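PDB 2NSF: uncharacterized protein from Corynebacterium glutamicum, which catalyses the mycothiol-dependent isomerisation of maleylpyruvate, probably the cis-to-trans conversion to fumarylpyruvate, and carries a bound zinc ion. Local coordinates for residues Y43-L49 against L172-A176; W159-R163 against T188-E192; V73-I78 against L120-S124. All blocks are in the same frame, centred on the assembly; numbering follows the deposited sequence.

Interaction 1: Y43-L49 against L172-A176; sequences YSRQLSL and LGAVA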
ATOM      1  N   TYR A  43     -11.182   4.177   0.977  1.00 16.93           N
ATOM      2  CA  TYR A  43     -10.989   3.871  -0.433  1.00 16.53           C
ATOM      3  C   TYR A  43     -12.356   3.749  -1.129  1.00 16.26           C
ATOM      4  O   TYR A  43     -12.566   4.308  -2.205  1.00 16.70           O
ATOM      5  CB  TYR A  43     -10.215   2.552  -0.582  1.00 16.73           C
ATOM      6  CG  TYR A  43     -10.130   2.046  -2.006  1.00 16.61           C
ATOM      7  CD1 TYR A  43      -9.132   2.492  -2.872  1.00 16.70           C
ATOM      8  CD2 TYR A  43     -11.073   1.147  -2.497  1.00 16.74           C
ATOM      9  CE1 TYR A  43      -9.075   2.048  -4.198  1.00 17.62           C
ATOM     10  CE2 TYR A  43     -11.029   0.700  -3.817  1.00 17.21           C
ATOM     11  CZ  TYR A  43     -10.029   1.154  -4.656  1.00 17.11           C
ATOM     12  OH  TYR A  43      -9.975   0.717  -5.958  1.00 17.44           O
ATOM     13  N   SER A  44     -13.278   3.025  -0.504  1.00 17.39           N
ATOM     14  CA  SER A  44     -14.605   2.826  -1.087  1.00 19.04           C
ATOM     15  C   SER A  44     -15.359   4.139  -1.285  1.00 19.49           C
ATOM     16  O   SER A  44     -16.112   4.284  -2.248  1.00 19.20           O
ATOM     17  CB  SER A  44     -15.422   1.856  -0.230  1.00 19.09           C
ATOM     18  OG  SER A  44     -14.848   0.557  -0.265  1.00 20.41           O
ATOM     19  N   ARG A  45     -15.167   5.096  -0.382  1.00 19.85           N
ATOM     20  CA  ARG A  45     -15.827   6.391  -0.540  1.00 20.10           C
ATOM     21  C   ARG A  45     -15.300   7.079  -1.799  1.00 20.19           C
ATOM     22  O   ARG A  45     -16.052   7.740  -2.518  1.00 19.81           O
ATOM     23  CB  ARG A  45     -15.587   7.292   0.681  1.00 19.75           C
ATOM     24  CG  ARG A  45     -16.506   6.993   1.857  1.00 22.97           C
ATOM     25  CD  ARG A  45     -16.431   8.083   2.917  1.00 24.46           C
ATOM     26  NE  ARG A  45     -15.148   8.103   3.607  1.00 24.80           N
ATOM     27  CZ  ARG A  45     -14.840   7.323   4.638  1.00 23.50           C
ATOM     28  NH1 ARG A  45     -15.729   6.458   5.105  1.00 23.77           N
ATOM     29  NH2 ARG A  45     -13.647   7.418   5.206  1.00 22.22           N
ATOM     30  N   GLN A  46     -14.009   6.923  -2.073  1.00 19.18           N
ATOM     31  CA  GLN A  46     -13.416   7.534  -3.256  1.00 20.47           C
ATOM     32  C   GLN A  46     -13.920   6.858  -4.526  1.00 20.05           C
ATOM     33  O   GLN A  46     -14.159   7.517  -5.534  1.00 21.18           O
ATOM     34  CB  GLN A  46     -11.887   7.456  -3.194  1.00 21.81           C
ATOM     35  CG  GLN A  46     -11.300   8.107  -1.953  1.00 22.62           C
ATOM     36  CD  GLN A  46     -11.807   9.523  -1.747  1.00 23.44           C
ATOM     37  OE1 GLN A  46     -12.363   9.849  -0.697  1.00 29.02           O
ATOM     38  NE2 GLN A  46     -11.615  10.371  -2.744  1.00 19.87           N
ATOM     39  N   LEU A  47     -14.074   5.538  -4.473  1.00 20.10           N
ATOM     40  CA  LEU A  47     -14.560   4.790  -5.631  1.00 20.88           C
ATOM     41  C   LEU A  47     -15.996   5.215  -5.923  1.00 21.92           C
ATOM     42  O   LEU A  47     -16.399   5.342  -7.081  1.00 22.81           O
ATOM     43  CB  LEU A  47     -14.511   3.285  -5.348  1.00 19.80           C
ATOM     44  CG  LEU A  47     -15.018   2.362  -6.464  1.00 20.13           C
ATOM     45  CD1 LEU A  47     -14.273   2.642  -7.768  1.00 19.91           C
ATOM     46  CD2 LEU A  47     -14.834   0.915  -6.038  1.00 21.44           C
ATOM     47  N   SER A  48     -16.764   5.438  -4.862  1.00 22.96           N
ATOM     48  CA  SER A  48     -18.154   5.856  -5.004  1.00 24.70           C
ATOM     49  C   SER A  48     -18.242   7.218  -5.689  1.00 25.99           C
ATOM     50  O   SER A  48     -19.193   7.494  -6.426  1.00 25.61           O
ATOM     51  CB  SER A  48     -18.830   5.914  -3.629  1.00 25.86           C
ATOM     52  OG  SER A  48     -20.202   6.249  -3.751  1.00 30.73           O
ATOM     53  N   LEU A  49     -17.248   8.070  -5.458  1.00 25.58           N
ATOM     54  CA  LEU A  49     -17.241   9.395  -6.071  1.00 26.51           C
ATOM     55  C   LEU A  49     -16.938   9.341  -7.562  1.00 26.84           C
ATOM     56  O   LEU A  49     -17.404  10.186  -8.324  1.00 27.03           O
ATOM     57  CB  LEU A  49     -16.224  10.306  -5.380  1.00 27.18           C
ATOM     58  CG  LEU A  49     -16.586  10.770  -3.968  1.00 26.81           C
ATOM     59  CD1 LEU A  49     -15.442  11.598  -3.407  1.00 27.43           C
ATOM     60  CD2 LEU A  49     -17.872  11.586  -4.001  1.00 28.76           C
ATOM     61  N   LEU A 172      -6.921   6.935  -6.998  1.00 20.81           N
ATOM     62  CA  LEU A 172      -8.200   6.965  -7.707  1.00 23.22           C
ATOM     63  C   LEU A 172      -8.452   8.328  -8.343  1.00 24.63           C
ATOM     64  O   LEU A 172      -9.214   8.443  -9.294  1.00 25.76           O
ATOM     65  CB  LEU A 172      -9.350   6.609  -6.763  1.00 21.84           C
ATOM     66  CG  LEU A 172      -9.560   5.109  -6.548  1.00 21.70           C
ATOM     67  CD1 LEU A 172     -10.625   4.884  -5.493  1.00 20.70           C
ATOM     68  CD2 LEU A 172      -9.952   4.459  -7.876  1.00 23.46           C
ATOM     69  N   GLY A 173      -7.811   9.362  -7.810  1.00 25.67           N
ATOM     70  CA  GLY A 173      -7.977  10.686  -8.379  1.00 26.86           C
ATOM     71  C   GLY A 173      -9.282  11.389  -8.065  1.00 27.83           C
ATOM     72  O   GLY A 173      -9.798  12.146  -8.891  1.00 29.61           O
ATOM     73  N   ALA A 174      -9.826  11.129  -6.882  1.00 27.97           N
ATOM     74  CA  ALA A 174     -11.055  11.778  -6.448  1.00 27.16           C
ATOM     75  C   ALA A 174     -10.611  12.896  -5.504  1.00 26.60           C
ATOM     76  O   ALA A 174     -10.040  13.881  -5.956  1.00 27.91           O
ATOM     77  CB  ALA A 174     -11.957  10.787  -5.731  1.00 26.92           C
ATOM     78  N   VAL A 175     -10.843  12.740  -4.203  1.00 26.71           N
ATOM     79  CA  VAL A 175     -10.435  13.781  -3.257  1.00 26.70           C
ATOM     80  C   VAL A 175      -9.507  13.314  -2.134  1.00 25.85           C
ATOM     81  O   VAL A 175      -9.107  14.119  -1.296  1.00 26.48           O
ATOM     82  CB  VAL A 175     -11.660  14.466  -2.600  1.00 26.88           C
ATOM     83  CG1 VAL A 175     -12.536  15.091  -3.664  1.00 28.54           C
ATOM     84  CG2 VAL A 175     -12.440  13.465  -1.766  1.00 27.35           C
ATOM     85  N   ALA A 176      -9.159  12.030  -2.114  1.00 24.27           N
ATOM     86  CA  ALA A 176      -8.285  11.508  -1.064  1.00 22.02           C
ATOM     87  C   ALA A 176      -6.861  12.049  -1.181  1.00 21.45           C
ATOM     88  O   ALA A 176      -6.370  12.311  -2.280  1.00 21.30           O
ATOM     89  CB  ALA A 176      -8.272   9.982  -1.096  1.00 20.94           C
TER
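L172 and Q46 carry most of this join between a helix and the loop that follows another helix, and the apolar contacts centre on L172. Its CD1 branch lies over one face of the Y43 ring, 3.5 Å from Y43 CE1, the two side chains crossing at about a right angle. The same methyl reaches Q46 CB at 3.7 Å and also leans on the backbone of L47, so one branch is seated against a whole turn of helix 43-49. The leucine gets there with CG anti to its carbonyl carbon (chi1 -82°) and an extended chi2, which carries the methyl out across the gap. Farther along, L49 CD1 meets V175 CG2 at 3.9 Å, an outer and looser contact.

The second kind of interaction is the packing of a folded polar side chain against the loop. Q46 is bent back at chi2 (-52°), and the methyl of A176 sits against this bend, with its CB 3.7 Å from Q46 CG. The end of the side chain lies close to the backbone of V175 and A176.

Backbone geometry makes the curve possible: G173 leaves helix 156-171 with positive phi, and the chain swings round beside Q46. The Y43 side chain also touches H168, a zinc ligand. The whole is a bundle helix packed on the exit of its metal-bearing neighbour, within a four-helix bundle resembling that of DinB-like proteins.

Interaction 2: W159-R163 against T188-E192; sequences WMRSR and TLAAE. With SO4 (sulfate ion), chain B.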
ATOM      1  N   TRP A 159      -1.359  -5.171   7.575  1.00 18.26           N
ATOM      2  CA  TRP A 159      -0.503  -4.058   7.175  1.00 16.90           C
ATOM      3  C   TRP A 159      -0.475  -3.951   5.654  1.00 18.02           C
ATOM      4  O   TRP A 159      -0.606  -2.867   5.082  1.00 17.13           O
ATOM      5  CB  TRP A 159       0.922  -4.274   7.697  1.00 16.62           C
ATOM      6  CG  TRP A 159       1.959  -3.403   7.024  1.00 16.50           C
ATOM      7  CD1 TRP A 159       3.045  -3.828   6.315  1.00 16.70           C
ATOM      8  CD2 TRP A 159       1.996  -1.969   6.990  1.00 17.07           C
ATOM      9  NE1 TRP A 159       3.758  -2.753   5.842  1.00 18.44           N
ATOM     10  CE2 TRP A 159       3.136  -1.598   6.241  1.00 17.58           C
ATOM     11  CE3 TRP A 159       1.178  -0.959   7.519  1.00 16.90           C
ATOM     12  CZ2 TRP A 159       3.484  -0.261   6.006  1.00 18.27           C
ATOM     13  CZ3 TRP A 159       1.526   0.378   7.285  1.00 16.09           C
ATOM     14  CH2 TRP A 159       2.667   0.710   6.536  1.00 17.74           C
ATOM     15  N   MET A 160      -0.303  -5.090   4.996  1.00 17.75           N
ATOM     16  CA  MET A 160      -0.245  -5.105   3.541  1.00 18.23           C
ATOM     17  C   MET A 160      -1.510  -4.522   2.925  1.00 16.98           C
ATOM     18  O   MET A 160      -1.440  -3.726   1.989  1.00 18.02           O
ATOM     19  CB  MET A 160      -0.026  -6.536   3.050  1.00 18.34           C
ATOM     20  CG  MET A 160       1.321  -7.106   3.456  1.00 19.34           C
ATOM     21  SD  MET A 160       1.372  -8.900   3.330  1.00 22.45           S
ATOM     22  CE  MET A 160       1.635  -9.102   1.591  1.00 20.88           C
ATOM     23  N   ARG A 161      -2.666  -4.907   3.447  1.00 17.32           N
ATOM     24  CA  ARG A 161      -3.914  -4.380   2.906  1.00 17.56           C
ATOM     25  C   ARG A 161      -4.021  -2.883   3.194  1.00 16.53           C
ATOM     26  O   ARG A 161      -4.472  -2.117   2.342  1.00 15.75           O
ATOM     27  CB  ARG A 161      -5.115  -5.119   3.494  1.00 15.42           C
ATOM     28  CG  ARG A 161      -6.457  -4.688   2.893  1.00 15.80           C
ATOM     29  CD  ARG A 161      -6.508  -4.926   1.381  1.00 16.03           C
ATOM     30  NE  ARG A 161      -7.844  -4.673   0.846  1.00 16.44           N
ATOM     31  CZ  ARG A 161      -8.150  -4.680  -0.448  1.00 15.09           C
ATOM     32  NH1 ARG A 161      -7.214  -4.925  -1.357  1.00 15.13           N
ATOM     33  NH2 ARG A 161      -9.395  -4.434  -0.836  1.00 16.06           N
ATOM     34  N   SER A 162      -3.602  -2.466   4.384  1.00 16.02           N
ATOM     35  CA  SER A 162      -3.652  -1.050   4.741  1.00 16.11           C
ATOM     36  C   SER A 162      -2.843  -0.201   3.757  1.00 16.46           C
ATOM     37  O   SER A 162      -3.291   0.870   3.347  1.00 15.67           O
ATOM     38  CB  SER A 162      -3.132  -0.832   6.169  1.00 15.64           C
ATOM     39  OG  SER A 162      -4.019  -1.391   7.130  1.00 16.73           O
ATOM     40  N   ARG A 163      -1.647  -0.663   3.382  1.00 16.41           N
ATOM     41  CA  ARG A 163      -0.832   0.092   2.427  1.00 16.85           C
ATOM     42  C   ARG A 163      -1.616   0.301   1.138  1.00 18.40           C
ATOM     43  O   ARG A 163      -1.619   1.385   0.557  1.00 18.05           O
ATOM     44  CB  ARG A 163       0.458  -0.656   2.065  1.00 18.37           C
ATOM     45  CG  ARG A 163       1.448  -0.848   3.181  1.00 17.55           C
ATOM     46  CD  ARG A 163       2.736  -1.468   2.638  1.00 18.53           C
ATOM     47  NE  ARG A 163       2.467  -2.655   1.825  1.00 19.62           N
ATOM     48  CZ  ARG A 163       3.302  -3.682   1.708  1.00 21.35           C
ATOM     49  NH1 ARG A 163       4.466  -3.666   2.349  1.00 20.81           N
ATOM     50  NH2 ARG A 163       2.965  -4.735   0.971  1.00 18.82           N
ATOM     51  N   THR A 188       5.025   4.323   9.466  1.00 17.34           N
ATOM     52  CA  THR A 188       5.451   2.974   9.116  1.00 18.07           C
ATOM     53  C   THR A 188       5.865   2.909   7.645  1.00 17.19           C
ATOM     54  O   THR A 188       6.817   2.209   7.293  1.00 17.16           O
ATOM     55  CB  THR A 188       4.334   1.949   9.406  1.00 19.52           C
ATOM     56  OG1 THR A 188       3.935   2.065  10.780  1.00 21.31           O
ATOM     57  CG2 THR A 188       4.841   0.524   9.167  1.00 18.67           C
ATOM     58  N   LEU A 189       5.161   3.645   6.787  1.00 16.58           N
ATOM     59  CA  LEU A 189       5.498   3.678   5.364  1.00 17.49           C
ATOM     60  C   LEU A 189       6.844   4.361   5.125  1.00 18.19           C
ATOM     61  O   LEU A 189       7.649   3.902   4.311  1.00 17.73           O
ATOM     62  CB  LEU A 189       4.422   4.424   4.563  1.00 17.35           C
ATOM     63  CG  LEU A 189       3.107   3.710   4.259  1.00 18.74           C
ATOM     64  CD1 LEU A 189       2.136   4.692   3.589  1.00 17.12           C
ATOM     65  CD2 LEU A 189       3.379   2.513   3.348  1.00 19.57           C
ATOM     66  N   ALA A 190       7.089   5.466   5.821  1.00 17.17           N
ATOM     67  CA  ALA A 190       8.351   6.178   5.646  1.00 18.07           C
ATOM     68  C   ALA A 190       9.518   5.258   5.988  1.00 17.00           C
ATOM     69  O   ALA A 190      10.524   5.214   5.272  1.00 18.20           O
ATOM     70  CB  ALA A 190       8.382   7.414   6.532  1.00 16.41           C
ATOM     71  N   ALA A 191       9.383   4.529   7.091  1.00 16.77           N
ATOM     72  CA  ALA A 191      10.419   3.604   7.531  1.00 15.98           C
ATOM     73  C   ALA A 191      10.557   2.432   6.568  1.00 17.56           C
ATOM     74  O   ALA A 191      11.663   2.080   6.160  1.00 17.93           O
ATOM     75  CB  ALA A 191      10.100   3.087   8.930  1.00 16.89           C
ATOM     76  N   GLU A 192       9.435   1.825   6.200  1.00 18.37           N
ATOM     77  CA  GLU A 192       9.479   0.669   5.307  1.00 18.52           C
ATOM     78  C   GLU A 192      10.072   0.977   3.940  1.00 18.07           C
ATOM     79  O   GLU A 192      10.909   0.229   3.434  1.00 18.83           O
ATOM     80  CB  GLU A 192       8.083   0.082   5.114  1.00 19.21           C
ATOM     81  CG  GLU A 192       8.104  -1.238   4.364  1.00 21.22           C
ATOM     82  CD  GLU A 192       6.732  -1.853   4.224  1.00 21.62           C
ATOM     83  OE1 GLU A 192       5.987  -1.441   3.312  1.00 23.52           O
ATOM     84  OE2 GLU A 192       6.402  -2.742   5.037  1.00 24.64           O
TER
HETATM   85  S   SO4 B 401       6.040  -6.788   0.686  1.00 26.12           S
HETATM   86  O1  SO4 B 401       6.855  -8.006   0.848  1.00 28.76           O
HETATM   87  O2  SO4 B 401       4.717  -7.140   0.156  1.00 28.96           O
HETATM   88  O3  SO4 B 401       6.715  -5.885  -0.254  1.00 26.46           O
HETATM   89  O4  SO4 B 401       5.873  -6.128   1.992  1.00 28.60           O
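The seam between the zinc-bearing helical bundle and the C-terminal part of the protein is bridged here, by W159 and R163 of helix 156-171 and by T188, L189 and E192 of helix 183-199. E192 does the polar work. Its extended chain, with CG anti to the backbone N (chi1 -171°), delivers one carboxylate oxygen to each partner: OE2 accepts from W159 NE1 at 2.8 Å, and OE1 forms a salt bridge with R163 NH1 at 2.9 Å. Both donors arrive on the syn side but lie roughly 30° out of the carboxylate plane, whereas the carboxylate sits at the edge of both the indole and the guanidinium. Together the two bonds fix the rotation of the carboxylate.

The indole is covered on one face from each helix. T188 CG2 makes a CH-pi contact over one face, 3.7 Å from the centroid of the six-membered ring, while R163 CG, one turn along, covers the opposite face near the rim. L189 CD2 comes obliquely to the ring, 3.7 Å from W159 CH2.

The short segments run nearly perpendicular, at a signed crossing angle of -100° with axes 12.4 Å apart, so this is a bridge of long side chains and not close helix packing. Beyond the salt bridge, R163 also donates to a sulfate: NH1 to O4 at 2.9 Å and NH2 to O2 at 3.1 Å. T146 and R150 also bind this sulfate, which probably came from the crystallisation liquor. The R163 side chain lies about 5 Å from that of E164, a zinc ligand.

Interaction 3: V73-I78 against L120-S124; sequences VAYNAI and LHEHS. With SO4 (sulfate ion), chain C.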
ATOM      1  N   VAL A  73      -6.917  -3.579  -6.825  1.00 17.62           N
ATOM      2  CA  VAL A  73      -7.262  -3.564  -5.411  1.00 17.45           C
ATOM      3  C   VAL A  73      -8.068  -4.807  -5.040  1.00 17.21           C
ATOM      4  O   VAL A  73      -7.860  -5.396  -3.978  1.00 15.37           O
ATOM      5  CB  VAL A  73      -8.033  -2.260  -5.039  1.00 17.23           C
ATOM      6  CG1 VAL A  73      -8.538  -2.319  -3.588  1.00 15.21           C
ATOM      7  CG2 VAL A  73      -7.105  -1.066  -5.205  1.00 18.08           C
ATOM      8  N   ALA A  74      -8.964  -5.233  -5.931  1.00 16.70           N
ATOM      9  CA  ALA A  74      -9.769  -6.420  -5.666  1.00 15.79           C
ATOM     10  C   ALA A  74      -8.902  -7.677  -5.707  1.00 14.54           C
ATOM     11  O   ALA A  74      -9.014  -8.539  -4.840  1.00 14.83           O
ATOM     12  CB  ALA A  74     -10.908  -6.532  -6.688  1.00 15.86           C
ATOM     13  N   TYR A  75      -8.041  -7.782  -6.716  1.00 14.95           N
ATOM     14  CA  TYR A  75      -7.188  -8.963  -6.820  1.00 16.63           C
ATOM     15  C   TYR A  75      -6.208  -9.041  -5.650  1.00 18.07           C
ATOM     16  O   TYR A  75      -5.771 -10.127  -5.264  1.00 17.62           O
ATOM     17  CB  TYR A  75      -6.460  -8.981  -8.171  1.00 16.84           C
ATOM     18  CG  TYR A  75      -7.416  -9.151  -9.337  1.00 18.57           C
ATOM     19  CD1 TYR A  75      -8.368 -10.170  -9.331  1.00 19.58           C
ATOM     20  CD2 TYR A  75      -7.388  -8.281 -10.428  1.00 19.75           C
ATOM     21  CE1 TYR A  75      -9.277 -10.324 -10.379  1.00 18.70           C
ATOM     22  CE2 TYR A  75      -8.298  -8.426 -11.491  1.00 19.17           C
ATOM     23  CZ  TYR A  75      -9.236  -9.450 -11.451  1.00 20.49           C
ATOM     24  OH  TYR A  75     -10.140  -9.605 -12.479  1.00 20.12           O
ATOM     25  N   ASN A  76      -5.865  -7.890  -5.081  1.00 17.20           N
ATOM     26  CA  ASN A  76      -4.972  -7.881  -3.931  1.00 17.03           C
ATOM     27  C   ASN A  76      -5.729  -8.454  -2.735  1.00 16.24           C
ATOM     28  O   ASN A  76      -5.176  -9.232  -1.966  1.00 15.64           O
ATOM     29  CB  ASN A  76      -4.476  -6.455  -3.641  1.00 16.94           C
ATOM     30  CG  ASN A  76      -3.801  -6.333  -2.288  1.00 17.96           C
ATOM     31  OD1 ASN A  76      -4.452  -6.031  -1.289  1.00 17.24           O
ATOM     32  ND2 ASN A  76      -2.493  -6.583  -2.245  1.00 15.97           N
ATOM     33  N   ALA A  77      -7.001  -8.088  -2.577  1.00 16.19           N
ATOM     34  CA  ALA A  77      -7.792  -8.614  -1.468  1.00 15.97           C
ATOM     35  C   ALA A  77      -7.841 -10.135  -1.580  1.00 16.60           C
ATOM     36  O   ALA A  77      -7.692 -10.849  -0.592  1.00 16.31           O
ATOM     37  CB  ALA A  77      -9.208  -8.038  -1.496  1.00 16.39           C
ATOM     38  N   ILE A  78      -8.057 -10.620  -2.798  1.00 15.94           N
ATOM     39  CA  ILE A  78      -8.115 -12.055  -3.049  1.00 16.94           C
ATOM     40  C   ILE A  78      -6.770 -12.713  -2.722  1.00 17.46           C
ATOM     41  O   ILE A  78      -6.724 -13.787  -2.124  1.00 17.26           O
ATOM     42  CB  ILE A  78      -8.493 -12.329  -4.521  1.00 17.16           C
ATOM     43  CG1 ILE A  78      -9.956 -11.938  -4.753  1.00 19.14           C
ATOM     44  CG2 ILE A  78      -8.254 -13.799  -4.869  1.00 17.49           C
ATOM     45  CD1 ILE A  78     -10.376 -11.914  -6.219  1.00 19.54           C
ATOM     46  N   LEU A 120     -17.084  -6.613  -7.801  1.00 19.52           N
ATOM     47  CA  LEU A 120     -15.888  -7.397  -7.496  1.00 20.06           C
ATOM     48  C   LEU A 120     -15.174  -6.774  -6.294  1.00 19.99           C
ATOM     49  O   LEU A 120     -14.738  -7.475  -5.376  1.00 20.32           O
ATOM     50  CB  LEU A 120     -14.954  -7.410  -8.711  1.00 19.89           C
ATOM     51  CG  LEU A 120     -13.534  -7.956  -8.525  1.00 21.53           C
ATOM     52  CD1 LEU A 120     -13.582  -9.352  -7.928  1.00 20.79           C
ATOM     53  CD2 LEU A 120     -12.808  -7.965  -9.865  1.00 20.73           C
ATOM     54  N   HIS A 121     -15.058  -5.451  -6.299  1.00 19.51           N
ATOM     55  CA  HIS A 121     -14.417  -4.758  -5.187  1.00 19.62           C
ATOM     56  C   HIS A 121     -15.177  -5.049  -3.898  1.00 21.20           C
ATOM     57  O   HIS A 121     -14.603  -5.464  -2.895  1.00 20.18           O
ATOM     58  CB  HIS A 121     -14.402  -3.247  -5.424  1.00 18.20           C
ATOM     59  CG  HIS A 121     -14.051  -2.458  -4.201  1.00 19.57           C
ATOM     60  ND1 HIS A 121     -12.823  -2.558  -3.581  1.00 19.00           N
ATOM     61  CD2 HIS A 121     -14.785  -1.605  -3.446  1.00 19.19           C
ATOM     62  CE1 HIS A 121     -12.817  -1.806  -2.495  1.00 20.66           C
ATOM     63  NE2 HIS A 121     -13.995  -1.217  -2.389  1.00 18.89           N
ATOM     64  N   GLU A 122     -16.483  -4.829  -3.934  1.00 21.59           N
ATOM     65  CA  GLU A 122     -17.315  -5.045  -2.767  1.00 23.27           C
ATOM     66  C   GLU A 122     -17.230  -6.469  -2.219  1.00 22.77           C
ATOM     67  O   GLU A 122     -17.075  -6.671  -1.012  1.00 21.37           O
ATOM     68  CB  GLU A 122     -18.762  -4.701  -3.114  1.00 27.25           C
ATOM     69  CG  GLU A 122     -19.702  -4.707  -1.940  1.00 34.55           C
ATOM     70  CD  GLU A 122     -21.094  -4.277  -2.342  1.00 38.21           C
ATOM     71  OE1 GLU A 122     -21.258  -3.108  -2.752  1.00 40.30           O
ATOM     72  OE2 GLU A 122     -22.017  -5.110  -2.258  1.00 41.44           O
ATOM     73  N   HIS A 123     -17.317  -7.455  -3.105  1.00 22.18           N
ATOM     74  CA  HIS A 123     -17.269  -8.848  -2.677  1.00 22.86           C
ATOM     75  C   HIS A 123     -15.894  -9.283  -2.172  1.00 21.53           C
ATOM     76  O   HIS A 123     -15.797  -9.989  -1.165  1.00 21.53           O
ATOM     77  CB  HIS A 123     -17.720  -9.771  -3.810  1.00 25.30           C
ATOM     78  CG  HIS A 123     -17.991 -11.173  -3.367  1.00 27.65           C
ATOM     79  ND1 HIS A 123     -18.961 -11.484  -2.437  1.00 28.56           N
ATOM     80  CD2 HIS A 123     -17.406 -12.347  -3.703  1.00 28.93           C
ATOM     81  CE1 HIS A 123     -18.961 -12.785  -2.220  1.00 29.47           C
ATOM     82  NE2 HIS A 123     -18.026 -13.334  -2.976  1.00 27.24           N
ATOM     83  N   SER A 124     -14.835  -8.867  -2.858  1.00 20.44           N
ATOM     84  CA  SER A 124     -13.484  -9.234  -2.440  1.00 18.90           C
ATOM     85  C   SER A 124     -13.186  -8.624  -1.066  1.00 18.91           C
ATOM     86  O   SER A 124     -12.520  -9.244  -0.235  1.00 17.98           O
ATOM     87  CB  SER A 124     -12.459  -8.762  -3.475  1.00 18.54           C
ATOM     88  OG  SER A 124     -12.491  -7.358  -3.633  1.00 20.95           O
TER
HETATM   89  S   SO4 C 402       0.620  -6.931  -4.831  1.00 39.13           S
HETATM   90  O1  SO4 C 402       0.504  -5.755  -5.710  1.00 39.98           O
HETATM   91  O2  SO4 C 402       1.303  -8.009  -5.572  1.00 41.28           O
HETATM   92  O3  SO4 C 402       1.418  -6.589  -3.633  1.00 41.90           O
HETATM   93  O4  SO4 C 402      -0.718  -7.372  -4.409  1.00 32.08           O
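The hydroxyl of S124, pressed against A74 across the helix interface, lies within hydrogen-bonding range of two carbonyls of its own helix: S124 OG is 2.8 Å from L120 O and 2.9 Å from H121 O. Chi1 of 60° sets OG between the backbone N and the carbonyl carbon and folds it back onto the preceding turn. Its polarity is thus met within helix 120-124, and the same oxygen also rests on carbon, with A74 CB 3.5 Å from S124 OG.

Small residues govern the fit. A74 and A77, three positions apart, turn their methyls to the other helix, and A77 CB packs on S124 CB at 3.9 Å. L120 supplies the bulk: its CG comes to 3.5 Å from A74 CB, and its two methyls diverge from that contact, CD2 to the phenol end of Y75 and CD1 to the I78 tip.

These two helices are the like-directed middle pair of an up-down-down-up four-helix bundle, as in DinB-like proteins. Over the short segments their axes make an angle of only 22° and approach to 8.7 Å, a close spacing that alanine and serine at the interface allow.

On a different side of helix 73-78, N76 points off toward a sulfate, probably from the crystallisation liquor. With CG anti to the backbone N, its ND2 donates to sulfate O4 at 2.9 Å along a nearly straight line (166°). Y96 and R102 hold the same anion, and the N76 side chain also touches E164, a zinc ligand. V73, one turn earlier, packs beside H168, which binds the same metal.

How the interactions relate
Three contacts lie near one zinc site, formed by H72, E164 and H168, without supplying its ligands: the nearest side chains are V73 of interaction 3 at about 6 Å from the metal, R163 of interaction 2 at about 7 Å and Y43 of interaction 1 at about 9 Å. Interactions 1 and 3 touch directly, through S44 OG and H121 NE2 (2.9 Å, a probable hydrogen bond) and through Y43 against H121 and V73. Interaction 2 is tied to interaction 3 by R161, whose NH1 lies 2.7 Å from V73 O. Interactions 1 and 2 do not meet, yet helix 156-171 carries segment 159-163 of interaction 2 and runs on into segment 172-176 of interaction 1.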